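PDB 6MLX: leucine-rich repeat protein TpLRR from Treponema pallidum, which is of unknown function but folds as a leucine-rich repeat solenoid, an architecture that in many relatives serves to bind other proteins. Local coordinates for residues Met70-Phe76 against Glu93-Phe99; Pro111-Ile117 against Leu133-Glu139. One frame throughout, in Å; residues are numbered along the deposited sequence.

Contact 1: Met70-Phe76 against Glu93-Phe99; sequences MIGQHAF and EIRHHAF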
ATOM      1  N   MET A  70      10.191  -3.829  -5.609  1.00 29.15           N
ATOM      2  CA  MET A  70       9.234  -4.769  -5.052  1.00 29.18           C
ATOM      3  C   MET A  70       9.233  -4.672  -3.530  1.00 29.34           C
ATOM      4  O   MET A  70      10.299  -4.679  -2.907  1.00 29.36           O
ATOM      5  CB  MET A  70       9.590  -6.194  -5.490  1.00 29.05           C
ATOM      6  CG  MET A  70       9.100  -7.266  -4.539  1.00 29.19           C
ATOM      7  SD  MET A  70       7.367  -7.495  -4.858  1.00 29.30           S
ATOM      8  CE  MET A  70       7.465  -8.248  -6.481  1.00 28.75           C
ATOM      9  N   ILE A  71       8.045  -4.598  -2.936  1.00 28.81           N
ATOM     10  CA  ILE A  71       7.872  -4.718  -1.491  1.00 28.90           C
ATOM     11  C   ILE A  71       7.069  -5.987  -1.230  1.00 28.82           C
ATOM     12  O   ILE A  71       5.912  -6.093  -1.660  1.00 28.83           O
ATOM     13  CB  ILE A  71       7.186  -3.483  -0.886  1.00 29.06           C
ATOM     14  CG1 ILE A  71       8.059  -2.243  -1.100  1.00 29.13           C
ATOM     15  CG2 ILE A  71       6.890  -3.689   0.600  1.00 29.05           C
ATOM     16  CD1 ILE A  71       7.430  -0.954  -0.621  1.00 29.37           C
ATOM     17  N   GLY A  72       7.689  -6.954  -0.543  1.00 28.73           N
ATOM     18  CA  GLY A  72       7.115  -8.278  -0.380  1.00 28.57           C
ATOM     19  C   GLY A  72       6.010  -8.353   0.665  1.00 28.56           C
ATOM     20  O   GLY A  72       5.695  -7.393   1.365  1.00 28.67           O
ATOM     21  N   GLN A  73       5.422  -9.542   0.775  1.00 28.50           N
ATOM     22  CA  GLN A  73       4.241  -9.708   1.615  1.00 28.40           C
ATOM     23  C   GLN A  73       4.565  -9.446   3.085  1.00 28.31           C
ATOM     24  O   GLN A  73       5.643  -9.791   3.575  1.00 28.35           O
ATOM     25  CB  GLN A  73       3.659 -11.115   1.447  1.00 28.13           C
ATOM     26  CG  GLN A  73       4.567 -12.217   1.992  1.00 27.88           C
ATOM     27  CD  GLN A  73       3.812 -13.482   2.358  1.00 27.47           C
ATOM     28  OE1 GLN A  73       2.932 -13.915   1.622  1.00 27.29           O
ATOM     29  NE2 GLN A  73       4.158 -14.089   3.503  1.00 27.23           N
ATOM     30  N   HIS A  74       3.629  -8.801   3.779  1.00 28.33           N
ATOM     31  CA  HIS A  74       3.772  -8.500   5.205  1.00 28.33           C
ATOM     32  C   HIS A  74       5.079  -7.765   5.510  1.00 28.47           C
ATOM     33  O   HIS A  74       5.589  -7.844   6.629  1.00 28.39           O
ATOM     34  CB  HIS A  74       3.683  -9.777   6.065  1.00 27.94           C
ATOM     35  CG  HIS A  74       2.378 -10.517   5.968  1.00 27.66           C
ATOM     36  ND1 HIS A  74       1.322 -10.285   6.825  1.00 27.66           N
ATOM     37  CD2 HIS A  74       1.980 -11.519   5.149  1.00 27.44           C
ATOM     38  CE1 HIS A  74       0.320 -11.089   6.516  1.00 27.42           C
ATOM     39  NE2 HIS A  74       0.691 -11.842   5.497  1.00 27.28           N
ATOM     40  N   ALA A  75       5.644  -7.044   4.525  1.00 28.71           N
ATOM     41  CA  ALA A  75       6.959  -6.425   4.730  1.00 28.83           C
ATOM     42  C   ALA A  75       6.964  -5.469   5.919  1.00 28.96           C
ATOM     43  O   ALA A  75       7.923  -5.439   6.699  1.00 28.94           O
ATOM     44  CB  ALA A  75       7.413  -5.688   3.475  1.00 28.92           C
ATOM     45  N   PHE A  76       5.921  -4.654   6.064  1.00 29.03           N
ATOM     46  CA  PHE A  76       5.845  -3.731   7.190  1.00 29.11           C
ATOM     47  C   PHE A  76       4.645  -4.021   8.077  1.00 29.03           C
ATOM     48  O   PHE A  76       4.192  -3.137   8.801  1.00 29.17           O
ATOM     49  CB  PHE A  76       5.820  -2.283   6.704  1.00 29.34           C
ATOM     50  CG  PHE A  76       7.019  -1.902   5.892  1.00 29.43           C
ATOM     51  CD1 PHE A  76       8.151  -1.393   6.504  1.00 29.41           C
ATOM     52  CD2 PHE A  76       7.018  -2.053   4.514  1.00 29.42           C
ATOM     53  CE1 PHE A  76       9.261  -1.035   5.754  1.00 29.44           C
ATOM     54  CE2 PHE A  76       8.118  -1.698   3.761  1.00 29.40           C
ATOM     55  CZ  PHE A  76       9.241  -1.189   4.381  1.00 29.50           C
ATOM     56  N   GLU A  93       5.569  -2.985  -7.433  1.00 28.21           N
ATOM     57  CA  GLU A  93       4.612  -3.900  -6.823  1.00 28.23           C
ATOM     58  C   GLU A  93       4.724  -3.852  -5.305  1.00 28.46           C
ATOM     59  O   GLU A  93       5.826  -3.797  -4.750  1.00 28.46           O
ATOM     60  CB  GLU A  93       4.823  -5.341  -7.302  1.00 27.99           C
ATOM     61  CG  GLU A  93       3.846  -6.364  -6.690  1.00 28.00           C
ATOM     62  CD  GLU A  93       3.939  -7.733  -7.354  1.00 27.81           C
ATOM     63  OE1 GLU A  93       4.819  -7.901  -8.209  1.00 27.63           O
ATOM     64  OE2 GLU A  93       3.131  -8.642  -7.046  1.00 27.81           O
ATOM     65  N   ILE A  94       3.572  -3.885  -4.644  1.00 28.16           N
ATOM     66  CA  ILE A  94       3.472  -4.009  -3.195  1.00 28.34           C
ATOM     67  C   ILE A  94       2.629  -5.250  -2.937  1.00 28.28           C
ATOM     68  O   ILE A  94       1.444  -5.286  -3.297  1.00 28.28           O
ATOM     69  CB  ILE A  94       2.843  -2.766  -2.551  1.00 28.54           C
ATOM     70  CG1 ILE A  94       3.638  -1.512  -2.896  1.00 28.55           C
ATOM     71  CG2 ILE A  94       2.755  -2.935  -1.050  1.00 28.52           C
ATOM     72  CD1 ILE A  94       3.019  -0.236  -2.387  1.00 28.76           C
ATOM     73  N   ARG A  95       3.233  -6.266  -2.321  1.00 28.52           N
ATOM     74  CA  ARG A  95       2.578  -7.552  -2.142  1.00 28.38           C
ATOM     75  C   ARG A  95       1.661  -7.540  -0.915  1.00 28.35           C
ATOM     76  O   ARG A  95       1.600  -6.573  -0.150  1.00 28.51           O
ATOM     77  CB  ARG A  95       3.619  -8.668  -2.070  1.00 28.14           C
ATOM     78  CG  ARG A  95       4.316  -8.856  -3.396  1.00 28.18           C
ATOM     79  CD  ARG A  95       5.087 -10.145  -3.513  1.00 27.99           C
ATOM     80  NE  ARG A  95       5.323 -10.416  -4.932  1.00 28.06           N
ATOM     81  CZ  ARG A  95       6.321 -11.156  -5.405  1.00 27.87           C
ATOM     82  NH1 ARG A  95       7.199 -11.690  -4.567  1.00 27.87           N
ATOM     83  NH2 ARG A  95       6.451 -11.328  -6.718  1.00 27.63           N
ATOM     84  N   HIS A  96       0.927  -8.629  -0.741  1.00 28.12           N
ATOM     85  CA  HIS A  96      -0.222  -8.603   0.150  1.00 28.13           C
ATOM     86  C   HIS A  96       0.193  -8.353   1.606  1.00 28.08           C
ATOM     87  O   HIS A  96       1.282  -8.732   2.052  1.00 27.94           O
ATOM     88  CB  HIS A  96      -1.038  -9.894  -0.001  1.00 27.75           C
ATOM     89  CG  HIS A  96      -0.325 -11.140   0.423  1.00 27.45           C
ATOM     90  ND1 HIS A  96      -0.390 -11.629   1.711  1.00 27.21           N
ATOM     91  CD2 HIS A  96       0.423 -12.025  -0.281  1.00 27.28           C
ATOM     92  CE1 HIS A  96       0.308 -12.747   1.789  1.00 26.86           C
ATOM     93  NE2 HIS A  96       0.812 -13.013   0.594  1.00 26.87           N
ATOM     94  N   HIS A  97      -0.669  -7.634   2.320  1.00 28.13           N
ATOM     95  CA  HIS A  97      -0.517  -7.285   3.733  1.00 28.10           C
ATOM     96  C   HIS A  97       0.712  -6.433   4.015  1.00 28.26           C
ATOM     97  O   HIS A  97       1.099  -6.296   5.178  1.00 28.23           O
ATOM     98  CB  HIS A  97      -0.474  -8.545   4.627  1.00 27.76           C
ATOM     99  CG  HIS A  97      -1.745  -9.336   4.626  1.00 27.49           C
ATOM    100  ND1 HIS A  97      -2.012 -10.307   3.689  1.00 27.34           N
ATOM    101  CD2 HIS A  97      -2.827  -9.293   5.444  1.00 27.55           C
ATOM    102  CE1 HIS A  97      -3.204 -10.828   3.925  1.00 27.19           C
ATOM    103  NE2 HIS A  97      -3.718 -10.232   4.987  1.00 27.23           N
ATOM    104  N   ALA A  98       1.339  -5.851   2.991  1.00 28.34           N
ATOM    105  CA  ALA A  98       2.641  -5.219   3.193  1.00 28.46           C
ATOM    106  C   ALA A  98       2.609  -4.145   4.276  1.00 28.62           C
ATOM    107  O   ALA A  98       3.607  -3.950   4.975  1.00 28.74           O
ATOM    108  CB  ALA A  98       3.158  -4.617   1.893  1.00 28.54           C
ATOM    109  N   PHE A  99       1.482  -3.446   4.441  1.00 28.62           N
ATOM    110  CA  PHE A  99       1.352  -2.415   5.468  1.00 28.75           C
ATOM    111  C   PHE A  99       0.196  -2.717   6.408  1.00 28.70           C
ATOM    112  O   PHE A  99      -0.415  -1.809   6.979  1.00 28.78           O
ATOM    113  CB  PHE A  99       1.192  -1.033   4.838  1.00 28.98           C
ATOM    114  CG  PHE A  99       2.393  -0.599   4.059  1.00 29.03           C
ATOM    115  CD1 PHE A  99       3.496  -0.065   4.710  1.00 28.99           C
ATOM    116  CD2 PHE A  99       2.433  -0.751   2.679  1.00 29.03           C
ATOM    117  CE1 PHE A  99       4.616   0.332   4.007  1.00 29.03           C
ATOM    118  CE2 PHE A  99       3.553  -0.351   1.956  1.00 29.02           C
ATOM    119  CZ  PHE A  99       4.652   0.189   2.629  1.00 29.07           C
TER
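Two ribbons of similar course nest here, with several bumps of one received between or one place off from their equivalents in the other. Along the parallel strands, I71 N donates to E93 O (3.0 Å) and I71 O accepts from R95 N (2.8 Å). On the face that carries M70 and E93, the methionine methyl lies over one face of the R95 guanidinium, M70 CE sitting 3.3 Å from R95 NH2, while R95 NE makes a salt bridge with E93 OE2 at 3.5 Å. On the other face, I71 fits a hollow walled by A98 (I71 CG2 to A98 CB, 4.1 Å) and F99 (I71 CD1 to F99 CZ, 4.4 Å). M70 pairs with E93 and I71 with I94, 23 places on, the repeat of a BspA-type leucine-rich solenoid, in which a strand leads into a type II turn, G72-A75 or R95-A98. The turns stack as well: H74 N bonds to H96 O (2.9 Å) and F76 N to A98 O (2.7 Å). Outside, Q73 CB sits over the H96 ring face, 3.7 Å from its centroid, and H97 CB over the face of the H74 ring, 3.4 Å from its centroid; H74 ND1 is held by D77. Inside, the F76 and F99 rings run nearly parallel but slid apart, with F76 CD2 3.4 Å from F99 CE1, part of a file of phenylalanines continued by F53 and F122.

Contact 2: Pro111-Ile117 against Leu133-Glu139; sequences PRSLQVI and LPNSVKE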
ATOM      1  N   PRO A 111       4.319   6.182  -6.292  1.00 29.36           N
ATOM      2  CA  PRO A 111       5.113   6.605  -7.449  1.00 29.17           C
ATOM      3  C   PRO A 111       4.415   6.320  -8.765  1.00 29.02           C
ATOM      4  O   PRO A 111       3.581   5.414  -8.888  1.00 28.90           O
ATOM      5  CB  PRO A 111       6.390   5.768  -7.330  1.00 29.11           C
ATOM      6  CG  PRO A 111       5.970   4.568  -6.576  1.00 29.11           C
ATOM      7  CD  PRO A 111       4.924   5.038  -5.592  1.00 29.28           C
ATOM      8  N   ARG A 112       4.807   7.098  -9.777  1.00 28.83           N
ATOM      9  CA  ARG A 112       4.249   6.920 -11.110  1.00 28.68           C
ATOM     10  C   ARG A 112       4.561   5.548 -11.704  1.00 28.45           C
ATOM     11  O   ARG A 112       3.964   5.180 -12.718  1.00 28.25           O
ATOM     12  CB  ARG A 112       4.755   8.049 -12.023  1.00 28.80           C
ATOM     13  CG  ARG A 112       4.125   8.067 -13.426  1.00 28.75           C
ATOM     14  CD  ARG A 112       3.814   9.483 -13.865  1.00 28.97           C
ATOM     15  NE  ARG A 112       3.527   9.620 -15.291  1.00 28.68           N
ATOM     16  CZ  ARG A 112       3.881  10.704 -15.976  1.00 28.64           C
ATOM     17  NH1 ARG A 112       3.596  10.813 -17.267  1.00 28.34           N
ATOM     18  NH2 ARG A 112       4.534  11.689 -15.349  1.00 28.75           N
ATOM     19  N   SER A 113       5.432   4.757 -11.079  1.00 28.51           N
ATOM     20  CA  SER A 113       5.773   3.440 -11.588  1.00 28.35           C
ATOM     21  C   SER A 113       4.932   2.301 -11.006  1.00 28.32           C
ATOM     22  O   SER A 113       5.029   1.170 -11.500  1.00 28.08           O
ATOM     23  CB  SER A 113       7.245   3.153 -11.307  1.00 28.30           C
ATOM     24  OG  SER A 113       7.531   3.381  -9.925  1.00 28.53           O
ATOM     25  N   LEU A 114       4.123   2.554  -9.978  1.00 28.04           N
ATOM     26  CA  LEU A 114       3.447   1.469  -9.270  1.00 28.09           C
ATOM     27  C   LEU A 114       2.431   0.764 -10.175  1.00 27.95           C
ATOM     28  O   LEU A 114       1.513   1.397 -10.709  1.00 27.91           O
ATOM     29  CB  LEU A 114       2.766   2.015  -8.016  1.00 28.44           C
ATOM     30  CG  LEU A 114       2.139   0.988  -7.070  1.00 28.54           C
ATOM     31  CD1 LEU A 114       3.210   0.068  -6.476  1.00 28.44           C
ATOM     32  CD2 LEU A 114       1.302   1.658  -5.981  1.00 28.76           C
ATOM     33  N   GLN A 115       2.579  -0.553 -10.318  1.00 27.85           N
ATOM     34  CA  GLN A 115       1.717  -1.382 -11.159  1.00 27.65           C
ATOM     35  C   GLN A 115       0.671  -2.166 -10.369  1.00 27.80           C
ATOM     36  O   GLN A 115      -0.490  -2.254 -10.800  1.00 27.73           O
ATOM     37  CB  GLN A 115       2.549  -2.391 -11.967  1.00 27.30           C
ATOM     38  CG  GLN A 115       3.698  -1.813 -12.804  1.00 27.25           C
ATOM     39  CD  GLN A 115       3.198  -1.081 -14.027  1.00 27.05           C
ATOM     40  OE1 GLN A 115       2.524  -1.661 -14.889  1.00 26.82           O
ATOM     41  NE2 GLN A 115       3.505   0.204 -14.104  1.00 27.20           N
ATOM     42  N   VAL A 116       1.063  -2.751  -9.235  1.00 27.66           N
ATOM     43  CA  VAL A 116       0.317  -3.818  -8.573  1.00 27.75           C
ATOM     44  C   VAL A 116       0.246  -3.532  -7.076  1.00 28.04           C
ATOM     45  O   VAL A 116       1.275  -3.291  -6.435  1.00 28.11           O
ATOM     46  CB  VAL A 116       0.966  -5.199  -8.817  1.00 27.48           C
ATOM     47  CG1 VAL A 116       0.227  -6.313  -8.041  1.00 27.51           C
ATOM     48  CG2 VAL A 116       1.018  -5.521 -10.310  1.00 27.04           C
ATOM     49  N   ILE A 117      -0.966  -3.572  -6.528  1.00 27.67           N
ATOM     50  CA  ILE A 117      -1.212  -3.544  -5.092  1.00 27.86           C
ATOM     51  C   ILE A 117      -1.931  -4.843  -4.726  1.00 27.83           C
ATOM     52  O   ILE A 117      -3.030  -5.111  -5.228  1.00 27.79           O
ATOM     53  CB  ILE A 117      -2.038  -2.312  -4.684  1.00 28.10           C
ATOM     54  CG1 ILE A 117      -1.286  -1.022  -5.061  1.00 28.16           C
ATOM     55  CG2 ILE A 117      -2.343  -2.362  -3.194  1.00 28.29           C
ATOM     56  CD1 ILE A 117      -2.043   0.277  -4.790  1.00 28.41           C
ATOM     57  N   LEU A 133      -4.365   7.021  -6.390  1.00 28.68           N
ATOM     58  CA  LEU A 133      -3.783   5.910  -7.121  1.00 28.52           C
ATOM     59  C   LEU A 133      -3.409   6.396  -8.517  1.00 28.33           C
ATOM     60  O   LEU A 133      -4.294   6.830  -9.264  1.00 28.32           O
ATOM     61  CB  LEU A 133      -4.757   4.744  -7.189  1.00 28.49           C
ATOM     62  CG  LEU A 133      -5.193   4.166  -5.827  1.00 28.77           C
ATOM     63  CD1 LEU A 133      -6.364   3.200  -5.952  1.00 28.75           C
ATOM     64  CD2 LEU A 133      -4.018   3.487  -5.110  1.00 28.65           C
ATOM     65  N   PRO A 134      -2.131   6.374  -8.895  1.00 28.40           N
ATOM     66  CA  PRO A 134      -1.742   6.799 -10.249  1.00 28.25           C
ATOM     67  C   PRO A 134      -2.350   5.911 -11.327  1.00 28.00           C
ATOM     68  O   PRO A 134      -2.783   4.783 -11.080  1.00 28.01           O
ATOM     69  CB  PRO A 134      -0.213   6.671 -10.236  1.00 28.08           C
ATOM     70  CG  PRO A 134       0.155   6.627  -8.774  1.00 28.31           C
ATOM     71  CD  PRO A 134      -0.978   5.925  -8.105  1.00 28.39           C
ATOM     72  N   ASN A 135      -2.365   6.435 -12.554  1.00 27.91           N
ATOM     73  CA  ASN A 135      -2.947   5.682 -13.659  1.00 27.68           C
ATOM     74  C   ASN A 135      -2.128   4.438 -14.010  1.00 27.37           C
ATOM     75  O   ASN A 135      -2.660   3.526 -14.647  1.00 27.23           O
ATOM     76  CB  ASN A 135      -3.119   6.593 -14.880  1.00 27.55           C
ATOM     77  CG  ASN A 135      -4.230   7.647 -14.688  1.00 27.81           C
ATOM     78  OD1 ASN A 135      -5.131   7.479 -13.864  1.00 28.01           O
ATOM     79  ND2 ASN A 135      -4.162   8.728 -15.460  1.00 27.70           N
ATOM     80  N   SER A 136      -0.862   4.367 -13.582  1.00 27.61           N
ATOM     81  CA  SER A 136      -0.039   3.177 -13.792  1.00 27.36           C
ATOM     82  C   SER A 136      -0.566   1.955 -13.044  1.00 27.47           C
ATOM     83  O   SER A 136      -0.239   0.822 -13.419  1.00 27.21           O
ATOM     84  CB  SER A 136       1.395   3.452 -13.344  1.00 27.36           C
ATOM     85  OG  SER A 136       1.450   3.876 -11.980  1.00 27.74           O
ATOM     86  N   VAL A 137      -1.356   2.158 -11.989  1.00 27.55           N
ATOM     87  CA  VAL A 137      -1.805   1.054 -11.148  1.00 27.68           C
ATOM     88  C   VAL A 137      -2.827   0.239 -11.937  1.00 27.52           C
ATOM     89  O   VAL A 137      -3.943   0.700 -12.196  1.00 27.53           O
ATOM     90  CB  VAL A 137      -2.382   1.558  -9.820  1.00 28.12           C
ATOM     91  CG1 VAL A 137      -2.868   0.388  -8.971  1.00 28.19           C
ATOM     92  CG2 VAL A 137      -1.330   2.382  -9.067  1.00 28.20           C
ATOM     93  N   LYS A 138      -2.432  -0.969 -12.333  1.00 27.57           N
ATOM     94  CA  LYS A 138      -3.260  -1.850 -13.142  1.00 27.40           C
ATOM     95  C   LYS A 138      -3.984  -2.913 -12.322  1.00 27.48           C
ATOM     96  O   LYS A 138      -4.990  -3.442 -12.787  1.00 27.36           O
ATOM     97  CB  LYS A 138      -2.402  -2.558 -14.209  1.00 26.87           C
ATOM     98  CG  LYS A 138      -1.719  -1.626 -15.197  1.00 26.75           C
ATOM     99  CD  LYS A 138      -0.681  -2.371 -16.063  1.00 26.44           C
ATOM    100  CE  LYS A 138      -0.188  -1.496 -17.228  1.00 26.08           C
ATOM    101  NZ  LYS A 138       0.308  -0.177 -16.768  1.00 26.51           N
ATOM    102  N   GLU A 139      -3.498  -3.232 -11.126  1.00 27.58           N
ATOM    103  CA  GLU A 139      -3.994  -4.367 -10.350  1.00 27.60           C
ATOM    104  C   GLU A 139      -4.095  -3.965  -8.883  1.00 28.03           C
ATOM    105  O   GLU A 139      -3.100  -3.541  -8.290  1.00 28.18           O
ATOM    106  CB  GLU A 139      -3.062  -5.566 -10.536  1.00 27.21           C
ATOM    107  CG  GLU A 139      -3.398  -6.805  -9.740  1.00 27.37           C
ATOM    108  CD  GLU A 139      -2.494  -7.973 -10.103  1.00 26.90           C
ATOM    109  OE1 GLU A 139      -2.505  -8.962  -9.349  1.00 27.02           O
ATOM    110  OE2 GLU A 139      -1.768  -7.893 -11.135  1.00 26.52           O
TER
HETATM  111  O   HOH W   1       1.196   6.821 -13.360  1.00 28.48           O
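P111 opens a type I turn, P111-L114, which lies against its equivalent, P134-V137, in the next repeat; P111 O rests 3.6 Å from P134 CG. The S136 hydroxyl points into the first turn, where S136 OG is 2.9 Å from R112 O and 2.8 Å from L114 O, two carbonyls that compete for its one proton. Water 1 adds a bridge, donating to R112 O (3.3 Å) and accepting from S136 N (3.2 Å). The S113 hydroxyl oxygen, S113 OG, is hydrogen-bonded to L91 O of the preceding repeat. L114 makes an apolar contact, L114 CD2 lying 4.1 Å from V137 CG2. At Q115 the backbone kinks, and a single carbonyl, Q115 O, receives both K138 N (2.8 Å) and E139 N (3.2 Å). V116 then enters the strand as the parallel partner of E139, their CA atoms 4.7 Å apart, with both side chains on the same face. I117 completes the exchange: I117 N donates to E139 O (2.8 Å), while I117 CD1 packs inward on L133 CD2 (3.8 Å) and V137 CG1 (4.3 Å). Such stacking of a turn and the short parallel strand it feeds, coil upon coil, is characteristic of the leucine-rich repeat solenoid.

The two contacts illustrate how a solenoid stacks successive coils along its axis, joined at different arcs. Contact 1 closes before contact 2 opens, and their centres lie about 14 Å apart, yet they touch directly, because strand 93-94 of the first neighbours strand 116-117 of the second in one sheet. I94 N probably hydrogen-bonds to V116 O (3.0 Å); E93 CG packs on V116 CB (3.8 Å), and I94 CG1 on L114 CD1 (3.9 Å). M70, E93, V116 and E139 thus occupy equivalent places in four successive coils. The contacts sample different arcs of the coil: contact 1 runs from strand into the following turn, contact 2 from the preceding turn into the strand.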